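Local coordinates for protein probable Rab-related GTPase (Acanthamoeba polyphaga mimivirus, PDB 5XC5) that binds GTP and magnesium as a Rab-family small GTPase of a giant virus and may take part in protein transport, at residues D95-Y98 against Y99-D103. The protein carries 1 engineered substitution. Numbering follows the deposited sequence. Where two conformers were deposited one is given.
Sequences DDVY and YWIND
Tyr-98 presents the edge of its ring to one face of Tyr-99, a T-shaped pair whose planes stand at 74°. The point of contact is Tyr-98 CD1, 4.0 Å from Tyr-99 CD1 and displaced toward the rim of the Tyr-99 ring. The first torsions explain how neighbouring residues can meet: Tyr-98 CG is anti to the backbone N (chi1 -174°), which swings its ring onward along the helix, whereas Tyr-99 CG lies beside its own N and its ring turns back until CD2 is 3.5 Å from Asp-95 O. One turn on, the plane of the Asn-102 amide is nearly parallel to that of the Tyr-98 ring, and a water bridges them, 2.7 Å from Tyr-98 OH and donating to Asn-102 OD1.

On the buried side, Val-97 and Ile-101 run side by side, with Val-97 CG1 3.9 Å from Ile-101 CD1; Val-84, Val-116 and Phe-138 pack against both. Trp-100 sends its indole back along the helix, so that its CD1 lies 3.2 Å from Asp-96 O, with NE1 near Asp-96 CB. Asp-96 OD2 and Trp-100 NE1 both hydrogen-bond Ser-13 OG, in the P-loop. Helix 91-107, the crossover between parallel strands 81-87 and 113-119, thus combines an apolar face with a polar tie: two side chains one turn apart hold a single P-loop hydroxyl, consistent with a second-shell role beside the nucleotide.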
loop_
_atom_site.group_PDB
_atom_site.type_symbol
_atom_site.label_atom_id
_atom_site.label_comp_id
_atom_site.label_asym_id
_atom_site.label_seq_id
_atom_site.Cartn_x
_atom_site.Cartn_y
_atom_site.Cartn_z
ATOM N N ASP A 95 11.917 -8.316 0.584
ATOM C CA ASP A 95 12.049 -9.393 -0.390
ATOM C C ASP A 95 10.684 -9.922 -0.821
ATOM O O ASP A 95 10.503 -10.304 -1.984
ATOM C CB ASP A 95 12.938 -10.515 0.161
ATOM C CG ASP A 95 14.361 -10.055 0.455
ATOM O OD1 ASP A 95 14.853 -9.111 -0.197
ATOM O OD2 ASP A 95 15.006 -10.657 1.342
ATOM N N ASP A 96 9.702 -9.907 0.090
ATOM C CA ASP A 96 8.347 -10.355 -0.219
ATOM C C ASP A 96 7.646 -9.480 -1.261
ATOM O O ASP A 96 6.708 -9.957 -1.908
ATOM C CB ASP A 96 7.487 -10.369 1.050
ATOM C CG ASP A 96 7.910 -11.427 2.051
ATOM O OD1 ASP A 96 8.658 -12.365 1.691
ATOM O OD2 ASP A 96 7.467 -11.324 3.216
ATOM N N VAL A 97 8.056 -8.211 -1.422
ATOM C CA VAL A 97 7.372 -7.309 -2.352
ATOM C C VAL A 97 7.331 -7.902 -3.755
ATOM O O VAL A 97 6.303 -7.827 -4.443
ATOM C CB VAL A 97 8.019 -5.909 -2.344
ATOM C CG1 VAL A 97 7.468 -5.044 -3.481
ATOM C CG2 VAL A 97 7.798 -5.209 -1.016
ATOM N N TYR A 98 8.443 -8.500 -4.206
ATOM C CA TYR A 98 8.447 -9.106 -5.531
ATOM C C TYR A 98 7.309 -10.099 -5.685
ATOM O O TYR A 98 6.633 -10.123 -6.719
ATOM C CB TYR A 98 9.770 -9.817 -5.844
ATOM C CG TYR A 98 9.779 -10.314 -7.287
ATOM C CD1 TYR A 98 9.217 -11.545 -7.638
ATOM C CD2 TYR A 98 10.292 -9.526 -8.301
ATOM C CE1 TYR A 98 9.193 -11.974 -8.965
ATOM C CE2 TYR A 98 10.287 -9.949 -9.619
ATOM C CZ TYR A 98 9.742 -11.166 -9.949
ATOM O OH TYR A 98 9.746 -11.559 -11.271
ATOM N N TYR A 99 7.096 -10.938 -4.672
ATOM C CA TYR A 99 6.116 -12.008 -4.789
ATOM C C TYR A 99 4.697 -11.500 -4.641
ATOM O O TYR A 99 3.780 -12.033 -5.278
ATOM C CB TYR A 99 6.449 -13.136 -3.813
ATOM C CG TYR A 99 7.872 -13.607 -4.008
ATOM C CD1 TYR A 99 8.206 -14.458 -5.059
ATOM C CD2 TYR A 99 8.893 -13.158 -3.174
ATOM C CE1 TYR A 99 9.517 -14.875 -5.251
ATOM C CE2 TYR A 99 10.202 -13.571 -3.358
ATOM C CZ TYR A 99 10.508 -14.425 -4.397
ATOM O OH TYR A 99 11.811 -14.834 -4.583
ATOM N N TRP A 100 4.500 -10.442 -3.854
ATOM C CA TRP A 100 3.187 -9.811 -3.790
ATOM C C TRP A 100 2.777 -9.272 -5.155
ATOM O O TRP A 100 1.641 -9.477 -5.604
ATOM C CB TRP A 100 3.199 -8.679 -2.761
ATOM C CG TRP A 100 3.131 -9.146 -1.343
ATOM C CD1 TRP A 100 4.089 -9.009 -0.396
ATOM C CD2 TRP A 100 2.029 -9.803 -0.718
ATOM N NE1 TRP A 100 3.664 -9.556 0.790
ATOM C CE2 TRP A 100 2.400 -10.044 0.624
ATOM C CE3 TRP A 100 0.768 -10.215 -1.159
ATOM C CZ2 TRP A 100 1.555 -10.679 1.528
ATOM C CZ3 TRP A 100 -0.076 -10.841 -0.261
ATOM C CH2 TRP A 100 0.322 -11.061 1.071
ATOM N N ILE A 101 3.696 -8.565 -5.824
ATOM C CA ILE A 101 3.396 -7.997 -7.135
ATOM C C ILE A 101 3.198 -9.105 -8.158
ATOM O O ILE A 101 2.268 -9.059 -8.973
ATOM C CB ILE A 101 4.502 -7.010 -7.544
ATOM C CG1 ILE A 101 4.469 -5.769 -6.649
ATOM C CG2 ILE A 101 4.360 -6.608 -8.997
ATOM C CD1 ILE A 101 5.612 -4.800 -6.923
ATOM N N ASN A 102 4.047 -10.130 -8.103
ATOM C CA ASN A 102 3.913 -11.259 -9.017
ATOM C C ASN A 102 2.555 -11.926 -8.864
ATOM O O ASN A 102 1.883 -12.224 -9.857
ATOM C CB ASN A 102 5.026 -12.266 -8.750
ATOM C CG ASN A 102 4.868 -13.523 -9.568
ATOM O OD1 ASN A 102 5.153 -13.530 -10.766
ATOM N ND2 ASN A 102 4.403 -14.596 -8.928
ATOM N N ASP A 103 2.126 -12.145 -7.621
ATOM C CA ASP A 103 0.855 -12.817 -7.368
ATOM C C ASP A 103 -0.323 -11.959 -7.796
ATOM O O ASP A 103 -1.293 -12.467 -8.369
ATOM C CB ASP A 103 0.754 -13.156 -5.885
ATOM C CG ASP A 103 1.623 -14.324 -5.507
ATOM O OD1 ASP A 103 2.331 -14.841 -6.398
ATOM O OD2 ASP A 103 1.606 -14.721 -4.324
HETATM O O HOH W 1 7.566 -12.877 -12.284
#